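Local coordinates for protein Trypsin/chymotrypsin inhibitor (Alocasia macrorrhizos, PDB 5YCZ) that inhibits the serine proteases trypsin and alpha-chymotrypsin as a homodimeric plant Kunitz-type inhibitor with a beta-trefoil fold, at residues A[73-78]-A[103-108]; A[92-97]-A[111-116]; A[136-141]-A[145-150]. All coordinates share one frame; numbering follows the deposited sequence.

Interaction 1 of 3, residues A[73-78]-A[103-108]; sequences TLYIMF and GTTSKA
The phenol oxygen of Tyr75 takes two hydrogen bonds, one of them weak. Ser106 N donates a nearly straight bond to OH (3.0 Å, 171° at the hydrogen) that holds the hydroxyl, and Glu61 OE1 adds to it only weakly. With CG anti to the carbonyl carbon (chi1 -48°), the tyrosine reaches from its strand toward the irregular chain of 103-108. There the side chain of Thr105 crosses it at about a right angle: the methyl CG2 rests 3.4 Å from Tyr75 CE2, approaching the ring obliquely, while Thr105 CA lies 3.5 Å from Tyr75 CZ. Thr105 thus packs on the ring through CA and CG2 while the next N-H along the chain binds its hydroxyl. Beyond the bond, Ser106 OG accepts from Ala108 N (3.2 Å), an ST turn that shapes the chain just after the donor. Ser106 O in turn receives Arg115 NH2. The strand 74-77 that carries Tyr75 lies at one edge, within this chain, of a four-stranded antiparallel sheet, next to 55-60, and the loop 103-108, between strands 98-100 and 116-120, lies over its tyrosine; Pro81 of the second subunit packs on both Tyr75 and Thr105.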
loop_
_atom_site.group_PDB
_atom_site.type_symbol
_atom_site.label_atom_id
_atom_site.label_comp_id
_atom_site.label_asym_id
_atom_site.label_seq_id
_atom_site.Cartn_x
_atom_site.Cartn_y
_atom_site.Cartn_z
ATOM N N THR A 73 -3.823 -19.036 -1.768
ATOM C CA THR A 73 -2.957 -17.991 -2.317
ATOM C C THR A 73 -3.466 -16.606 -1.935
ATOM O O THR A 73 -4.669 -16.380 -1.765
ATOM C CB THR A 73 -2.815 -18.084 -3.850
ATOM O OG1 THR A 73 -4.095 -18.171 -4.490
ATOM C CG2 THR A 73 -1.968 -19.270 -4.263
ATOM N N LEU A 74 -2.517 -15.679 -1.783
ATOM C CA LEU A 74 -2.815 -14.299 -1.438
ATOM C C LEU A 74 -1.753 -13.388 -2.023
ATOM O O LEU A 74 -0.714 -13.836 -2.515
ATOM C CB LEU A 74 -2.865 -14.109 0.065
ATOM C CG LEU A 74 -1.669 -14.753 0.750
ATOM C CD1 LEU A 74 -0.472 -13.826 0.725
ATOM C CD2 LEU A 74 -2.017 -15.088 2.187
ATOM N N TYR A 75 -1.994 -12.093 -1.884
ATOM C CA TYR A 75 -1.012 -11.066 -2.176
ATOM C C TYR A 75 -0.515 -10.448 -0.886
ATOM O O TYR A 75 -1.209 -10.440 0.139
ATOM C CB TYR A 75 -1.604 -9.965 -3.040
ATOM C CG TYR A 75 -2.343 -10.498 -4.210
ATOM C CD1 TYR A 75 -1.688 -11.243 -5.164
ATOM C CD2 TYR A 75 -3.707 -10.277 -4.352
ATOM C CE1 TYR A 75 -2.365 -11.750 -6.251
ATOM C CE2 TYR A 75 -4.393 -10.772 -5.429
ATOM C CZ TYR A 75 -3.719 -11.511 -6.385
ATOM O OH TYR A 75 -4.381 -12.025 -7.478
ATOM N N ILE A 76 0.693 -9.905 -0.956
ATOM C CA ILE A 76 1.343 -9.293 0.190
ATOM C C ILE A 76 1.854 -7.930 -0.239
ATOM O O ILE A 76 2.355 -7.766 -1.358
ATOM C CB ILE A 76 2.514 -10.152 0.721
ATOM C CG1 ILE A 76 2.088 -11.607 0.900
ATOM C CG2 ILE A 76 3.058 -9.580 2.040
ATOM C CD1 ILE A 76 3.249 -12.564 1.190
ATOM N N MET A 77 1.755 -6.951 0.666
ATOM C CA MET A 77 2.326 -5.644 0.392
ATOM C C MET A 77 2.717 -4.949 1.681
ATOM O O MET A 77 2.285 -5.337 2.768
ATOM C CB MET A 77 1.354 -4.794 -0.434
ATOM C CG MET A 77 -0.022 -4.532 0.178
ATOM S SD MET A 77 -0.703 -2.928 -0.328
ATOM C CE MET A 77 -0.688 -3.100 -2.107
ATOM N N PHE A 78 3.599 -3.963 1.543
ATOM C CA PHE A 78 3.832 -2.983 2.582
ATOM C C PHE A 78 2.921 -1.799 2.273
ATOM O O PHE A 78 3.202 -1.042 1.321
ATOM C CB PHE A 78 5.288 -2.539 2.607
ATOM C CG PHE A 78 6.268 -3.612 2.985
ATOM C CD1 PHE A 78 6.678 -3.765 4.302
ATOM C CD2 PHE A 78 6.834 -4.434 2.011
ATOM C CE1 PHE A 78 7.616 -4.738 4.652
ATOM C CE2 PHE A 78 7.769 -5.408 2.353
ATOM C CZ PHE A 78 8.162 -5.557 3.683
ATOM N N GLY A 103 4.195 -5.695 -7.876
ATOM C CA GLY A 103 3.363 -6.840 -8.113
ATOM C C GLY A 103 1.941 -6.448 -8.413
ATOM O O GLY A 103 1.518 -5.319 -8.147
ATOM N N THR A 104 1.194 -7.415 -8.942
ATOM C CA THR A 104 -0.150 -7.169 -9.443
ATOM C C THR A 104 -1.095 -8.285 -9.023
ATOM O O THR A 104 -0.685 -9.432 -8.831
ATOM C CB THR A 104 -0.137 -7.075 -10.936
ATOM O OG1 THR A 104 0.627 -8.189 -11.432
ATOM C CG2 THR A 104 0.511 -5.775 -11.371
ATOM N N THR A 105 -2.367 -7.935 -8.879
ATOM C CA THR A 105 -3.406 -8.940 -8.810
ATOM C C THR A 105 -3.641 -9.526 -10.199
ATOM O O THR A 105 -3.334 -8.919 -11.229
ATOM C CB THR A 105 -4.694 -8.335 -8.261
ATOM O OG1 THR A 105 -5.148 -7.304 -9.143
ATOM C CG2 THR A 105 -4.441 -7.713 -6.941
ATOM N N SER A 106 -4.165 -10.741 -10.218
ATOM C CA SER A 106 -4.534 -11.382 -11.467
ATOM C C SER A 106 -5.565 -12.453 -11.150
ATOM O O SER A 106 -5.462 -13.134 -10.129
ATOM C CB SER A 106 -3.319 -11.993 -12.170
ATOM O OG SER A 106 -3.715 -13.041 -13.038
ATOM N N LYS A 107 -6.583 -12.565 -12.001
ATOM C CA LYS A 107 -7.560 -13.633 -11.860
ATOM C C LYS A 107 -7.274 -14.803 -12.785
ATOM O O LYS A 107 -7.865 -15.872 -12.606
ATOM C CB LYS A 107 -8.976 -13.113 -12.133
ATOM C CG LYS A 107 -9.414 -11.922 -11.302
ATOM C CD LYS A 107 -10.944 -11.755 -11.349
ATOM C CE LYS A 107 -11.644 -12.217 -10.047
ATOM N NZ LYS A 107 -11.890 -13.700 -9.935
ATOM N N ALA A 108 -6.357 -14.634 -13.733
ATOM C CA ALA A 108 -6.178 -15.574 -14.826
ATOM C C ALA A 108 -5.783 -16.961 -14.319
ATOM O O ALA A 108 -5.473 -17.177 -13.139
ATOM C CB ALA A 108 -5.122 -15.062 -15.804
#

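Interaction 2 of 3, residues A[92-97]-A[111-116]; sequences FDREAG and PHNSRF
Two side chains with CG anti to the carbonyl carbon, Asn113 and Arg94 (chi1 -73° in each), are brought together between a strand end and a turn, the arginine reaching across through a bend at chi3. Their long axes cross at about a right angle, and the guanidinium plane is inclined 58° to the amide. Arg94 NH2 is the atom that comes up to the amide end of Asn113. Nearer the backbone, Asn113 CB sits 3.4 Å from Phe92 O, close against the strand.

The bond that joins the two backbones is Phe92 N to Asn113 O, at 2.8 Å and 161° at the hydrogen. Next to it, the ring of Phe116 brings CZ to 4.1 Å from Phe92 N, an oblique approach, while the phenyl of Phe92 packs instead on Val99, Val135 and Leu152.

Each partner is shaped by local bonds. Asp93 OD1 accepts from Glu95 N (2.9 Å) and, weakly, from Ala96 N, and Gly97 N reaches back to Asp93 O (2.8 Å), folding 93-97 into a tight reversal between strands 91-93 and 98-100. In the other segment, Arg115 N bonds to His112 O, closing a turn whose second residue is Asn113 itself. The arrangement thus joins two classical elements, an Asx turn at Asp93 in a beta hairpin and a type I beta turn over 112-115, within the beta-trefoil of a Kunitz-type inhibitor.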
loop_
_atom_site.group_PDB
_atom_site.type_symbol
_atom_site.label_atom_id
_atom_site.label_comp_id
_atom_site.label_asym_id
_atom_site.label_seq_id
_atom_site.Cartn_x
_atom_site.Cartn_y
_atom_site.Cartn_z
ATOM N N PHE A 92 7.687 -12.400 -7.069
ATOM C CA PHE A 92 8.923 -13.170 -7.072
ATOM C C PHE A 92 9.585 -13.005 -8.427
ATOM O O PHE A 92 9.068 -13.497 -9.433
ATOM C CB PHE A 92 8.679 -14.643 -6.759
ATOM C CG PHE A 92 9.953 -15.419 -6.587
ATOM C CD1 PHE A 92 10.710 -15.274 -5.437
ATOM C CD2 PHE A 92 10.405 -16.267 -7.585
ATOM C CE1 PHE A 92 11.889 -15.969 -5.273
ATOM C CE2 PHE A 92 11.589 -16.957 -7.440
ATOM C CZ PHE A 92 12.337 -16.813 -6.277
ATOM N N ASP A 93 10.709 -12.291 -8.458
ATOM C CA ASP A 93 11.503 -12.150 -9.680
ATOM C C ASP A 93 12.224 -13.471 -9.894
ATOM O O ASP A 93 13.157 -13.809 -9.159
ATOM C CB ASP A 93 12.475 -10.978 -9.556
ATOM C CG ASP A 93 13.340 -10.752 -10.832
ATOM O OD1 ASP A 93 13.349 -11.603 -11.744
ATOM O OD2 ASP A 93 14.035 -9.710 -10.915
ATOM N N ARG A 94 11.774 -14.246 -10.887
ATOM C CA ARG A 94 12.391 -15.544 -11.142
ATOM C C ARG A 94 13.776 -15.412 -11.757
ATOM O O ARG A 94 14.575 -16.342 -11.641
ATOM C CB ARG A 94 11.506 -16.403 -12.053
ATOM C CG ARG A 94 10.252 -16.969 -11.380
ATOM C CD ARG A 94 9.524 -17.939 -12.292
ATOM N NE ARG A 94 9.485 -17.437 -13.664
ATOM C CZ ARG A 94 8.418 -16.875 -14.225
ATOM N NH1 ARG A 94 8.480 -16.439 -15.483
ATOM N NH2 ARG A 94 7.292 -16.744 -13.523
ATOM N N GLU A 95 14.095 -14.292 -12.408
ATOM C CA GLU A 95 15.452 -14.156 -12.931
ATOM C C GLU A 95 16.443 -13.909 -11.804
ATOM O O GLU A 95 17.519 -14.516 -11.777
ATOM C CB GLU A 95 15.529 -13.038 -13.966
ATOM C CG GLU A 95 16.361 -13.364 -15.243
ATOM C CD GLU A 95 17.845 -13.860 -15.016
ATOM O OE1 GLU A 95 18.537 -13.451 -14.058
ATOM O OE2 GLU A 95 18.373 -14.610 -15.873
ATOM N N ALA A 96 16.095 -13.037 -10.853
ATOM C CA ALA A 96 16.986 -12.697 -9.751
ATOM C C ALA A 96 16.901 -13.675 -8.584
ATOM O O ALA A 96 17.865 -13.799 -7.820
ATOM C CB ALA A 96 16.694 -11.284 -9.250
ATOM N N GLY A 97 15.790 -14.380 -8.428
ATOM C CA GLY A 97 15.715 -15.378 -7.386
ATOM C C GLY A 97 15.330 -14.876 -6.011
ATOM O O GLY A 97 15.471 -15.643 -5.047
ATOM N N PRO A 111 0.057 -18.964 -14.368
ATOM C CA PRO A 111 0.835 -18.709 -13.156
ATOM C C PRO A 111 1.131 -17.224 -13.034
ATOM O O PRO A 111 1.301 -16.530 -14.034
ATOM C CB PRO A 111 2.114 -19.521 -13.389
ATOM C CG PRO A 111 2.268 -19.509 -14.871
ATOM C CD PRO A 111 0.873 -19.582 -15.424
ATOM N N HIS A 112 1.185 -16.732 -11.799
ATOM C CA HIS A 112 1.405 -15.309 -11.559
ATOM C C HIS A 112 2.316 -15.131 -10.358
ATOM O O HIS A 112 2.020 -15.644 -9.274
ATOM C CB HIS A 112 0.082 -14.578 -11.328
ATOM C CG HIS A 112 0.168 -13.108 -11.565
ATOM N ND1 HIS A 112 0.720 -12.576 -12.710
ATOM C CD2 HIS A 112 -0.180 -12.056 -10.786
ATOM C CE1 HIS A 112 0.692 -11.256 -12.630
ATOM N NE2 HIS A 112 0.150 -10.913 -11.473
ATOM N N ASN A 113 3.393 -14.369 -10.534
ATOM C CA ASN A 113 4.490 -14.382 -9.568
ATOM C C ASN A 113 4.248 -13.526 -8.334
ATOM O O ASN A 113 5.114 -13.491 -7.446
ATOM C CB ASN A 113 5.777 -13.931 -10.238
ATOM C CG ASN A 113 6.327 -14.974 -11.156
ATOM O OD1 ASN A 113 6.740 -14.687 -12.289
ATOM N ND2 ASN A 113 6.323 -16.210 -10.682
ATOM N N SER A 114 3.122 -12.832 -8.242
ATOM C CA SER A 114 2.789 -12.157 -6.999
ATOM C C SER A 114 1.927 -13.018 -6.072
ATOM O O SER A 114 1.440 -12.515 -5.056
ATOM C CB SER A 114 2.093 -10.819 -7.286
ATOM O OG SER A 114 1.245 -10.904 -8.413
ATOM N N ARG A 115 1.742 -14.299 -6.382
ATOM C CA ARG A 115 0.895 -15.162 -5.569
ATOM C C ARG A 115 1.742 -15.892 -4.533
ATOM O O ARG A 115 2.628 -16.683 -4.877
ATOM C CB ARG A 115 0.135 -16.163 -6.434
ATOM C CG ARG A 115 -1.070 -15.583 -7.142
ATOM C CD ARG A 115 -1.289 -16.326 -8.448
ATOM N NE ARG A 115 -2.533 -15.924 -9.083
ATOM C CZ ARG A 115 -2.897 -16.288 -10.309
ATOM N NH1 ARG A 115 -2.109 -17.061 -11.039
ATOM N NH2 ARG A 115 -4.044 -15.857 -10.811
ATOM N N PHE A 116 1.446 -15.643 -3.268
ATOM C CA PHE A 116 2.111 -16.322 -2.174
ATOM C C PHE A 116 1.063 -17.061 -1.350
ATOM O O PHE A 116 -0.130 -16.747 -1.406
ATOM C CB PHE A 116 2.895 -15.325 -1.305
ATOM C CG PHE A 116 3.955 -14.584 -2.055
ATOM C CD1 PHE A 116 3.632 -13.484 -2.849
ATOM C CD2 PHE A 116 5.274 -14.989 -1.985
ATOM C CE1 PHE A 116 4.607 -12.799 -3.554
ATOM C CE2 PHE A 116 6.260 -14.311 -2.689
ATOM C CZ PHE A 116 5.932 -13.207 -3.469
#

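Interaction 3 of 3, residues A[136-141]-A[145-150]; sequences CPCSTG and PSCRMG
Cys138 and Cys147 are joined covalently, SG to SG at 2.0 Å, with a dihedral of -115° about the S-S bond. The cysteines enter it differently: Cys138 places SG anti to its carbonyl carbon (chi1 -70°), whereas Cys147 tucks its sulfur between backbone N and carbonyl carbon (chi1 51°). Met149 closes in on the same bridge, with CG 3.4 Å from Cys138 SG and the methyl CE also near that sulfur at 3.8 Å. Its chain is bent twice along the way, so that both CG and CE lie against Cys138 SG.

One residue along, Ser146 sets CB 3.4 Å from Ser139 O, and the CB atoms of Ser139 and Ser146 come to 4.3 Å. No clear hydrogen bond crosses between the segments, which makes the covalent link the principal tie.

Further bonds tie 136-141 to the rest of the chain. A second disulfide, Cys136 to Cys151, reaches just past the end of 145-150. Pro137 O accepts from Arg115 NH1, Thr140 N donates to Thr73 OG1, and Gly141 O receives Asn62 ND2. Both segments belong to the long irregular connection between strands 131-135 and 153-159, neighbours in the six-stranded antiparallel sheet; 136-141 is laid against the turn leading into strand 116-120 and against Thr73, while 145-150 lies farther out.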
loop_
_atom_site.group_PDB
_atom_site.type_symbol
_atom_site.label_atom_id
_atom_site.label_comp_id
_atom_site.label_asym_id
_atom_site.label_seq_id
_atom_site.Cartn_x
_atom_site.Cartn_y
_atom_site.Cartn_z
ATOM N N CYS A 136 3.791 -19.438 -4.756
ATOM C CA CYS A 136 2.864 -20.375 -5.406
ATOM C C CYS A 136 2.213 -19.747 -6.630
ATOM O O CYS A 136 1.096 -19.231 -6.560
ATOM C CB CYS A 136 1.789 -20.864 -4.433
ATOM S SG CYS A 136 2.407 -21.862 -3.055
ATOM N N PRO A 137 2.877 -19.801 -7.776
ATOM C CA PRO A 137 2.346 -19.125 -8.965
ATOM C C PRO A 137 0.935 -19.529 -9.339
ATOM O O PRO A 137 0.250 -18.753 -10.012
ATOM C CB PRO A 137 3.346 -19.522 -10.055
ATOM C CG PRO A 137 4.608 -19.692 -9.323
ATOM C CD PRO A 137 4.250 -20.276 -7.981
ATOM N N CYS A 138 0.457 -20.688 -8.916
ATOM C CA CYS A 138 -0.879 -21.135 -9.289
ATOM C C CYS A 138 -1.855 -20.868 -8.157
ATOM O O CYS A 138 -1.616 -21.280 -7.017
ATOM C CB CYS A 138 -0.880 -22.621 -9.640
ATOM S SG CYS A 138 -0.017 -22.961 -11.166
ATOM N N SER A 139 -2.961 -20.197 -8.475
ATOM C CA SER A 139 -3.946 -19.897 -7.446
ATOM C C SER A 139 -4.420 -21.178 -6.775
ATOM O O SER A 139 -4.371 -22.271 -7.350
ATOM C CB SER A 139 -5.138 -19.141 -8.026
ATOM O OG SER A 139 -4.844 -17.765 -8.214
ATOM N N THR A 140 -4.858 -21.025 -5.530
ATOM C CA THR A 140 -5.323 -22.150 -4.737
ATOM C C THR A 140 -6.216 -21.621 -3.626
ATOM O O THR A 140 -6.116 -20.457 -3.225
ATOM C CB THR A 140 -4.151 -22.949 -4.179
ATOM O OG1 THR A 140 -4.622 -24.245 -3.800
ATOM C CG2 THR A 140 -3.567 -22.272 -2.990
ATOM N N GLY A 141 -7.096 -22.491 -3.136
ATOM C CA GLY A 141 -8.188 -22.004 -2.314
ATOM C C GLY A 141 -9.102 -21.048 -3.044
ATOM O O GLY A 141 -9.817 -20.274 -2.403
ATOM N N PRO A 145 -10.941 -21.569 -12.308
ATOM C CA PRO A 145 -9.900 -22.393 -12.930
ATOM C C PRO A 145 -8.502 -21.933 -12.530
ATOM O O PRO A 145 -8.201 -20.737 -12.522
ATOM C CB PRO A 145 -10.155 -22.202 -14.430
ATOM C CG PRO A 145 -11.050 -20.979 -14.525
ATOM C CD PRO A 145 -11.890 -21.058 -13.309
ATOM N N SER A 146 -7.646 -22.900 -12.189
ATOM C CA SER A 146 -6.290 -22.614 -11.745
ATOM C C SER A 146 -5.322 -23.613 -12.359
ATOM O O SER A 146 -5.668 -24.783 -12.547
ATOM C CB SER A 146 -6.188 -22.646 -10.208
ATOM O OG SER A 146 -6.350 -23.957 -9.688
ATOM N N CYS A 147 -4.116 -23.146 -12.686
ATOM C CA CYS A 147 -3.077 -24.036 -13.190
ATOM C C CYS A 147 -2.652 -25.014 -12.101
ATOM O O CYS A 147 -2.732 -24.723 -10.902
ATOM C CB CYS A 147 -1.860 -23.247 -13.695
ATOM S SG CYS A 147 -1.125 -21.967 -12.573
ATOM N N ARG A 148 -2.178 -26.183 -12.529
ATOM C CA ARG A 148 -2.056 -27.317 -11.625
ATOM C C ARG A 148 -0.667 -27.497 -11.023
ATOM O O ARG A 148 -0.539 -28.170 -9.995
ATOM C CB ARG A 148 -2.469 -28.602 -12.353
ATOM C CG ARG A 148 -3.947 -28.967 -12.179
ATOM C CD ARG A 148 -4.864 -28.058 -13.009
ATOM N NE ARG A 148 -6.288 -28.370 -12.839
ATOM C CZ ARG A 148 -7.281 -27.747 -13.478
ATOM N NH1 ARG A 148 -7.013 -26.769 -14.339
ATOM N NH2 ARG A 148 -8.545 -28.100 -13.253
ATOM N N MET A 149 0.370 -26.927 -11.621
ATOM C CA MET A 149 1.708 -27.139 -11.090
ATOM C C MET A 149 1.828 -26.589 -9.668
ATOM O O MET A 149 1.031 -25.755 -9.216
ATOM C CB MET A 149 2.738 -26.490 -11.993
ATOM C CG MET A 149 2.622 -25.007 -12.025
ATOM S SD MET A 149 3.004 -24.394 -13.674
ATOM C CE MET A 149 1.376 -24.399 -14.431
ATOM N N GLY A 150 2.837 -27.075 -8.952
ATOM C CA GLY A 150 2.991 -26.765 -7.548
ATOM C C GLY A 150 3.665 -25.427 -7.325
ATOM O O GLY A 150 3.786 -24.588 -8.220
#

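In the fold
The three contacts form one continuous patch: the chain from 103 to 116 supplies one side of interactions 1 and 2 and touches interaction 3. Interaction 1 and interaction 2, centres about 11 Å apart, interleave along the chain; Leu74 N lies 2.6 Å from Phe116 O, and Tyr75 CD1 packs on Ser114 O. Interaction 3 follows later in sequence, its centre about 13 Å from each of the others: Arg115 O meets Cys136 N at 3.0 Å, and Thr73 N meets Thr140 O at 3.1 Å. Arg115 and Glu61, linked by a salt bridge, stand where all three converge. The predicted reactive bond, Leu56-Ala57, lies nearby: Tyr75 is about 9 Å from Ala57 and Phe116 about 10 Å from Leu56, side chain to side chain.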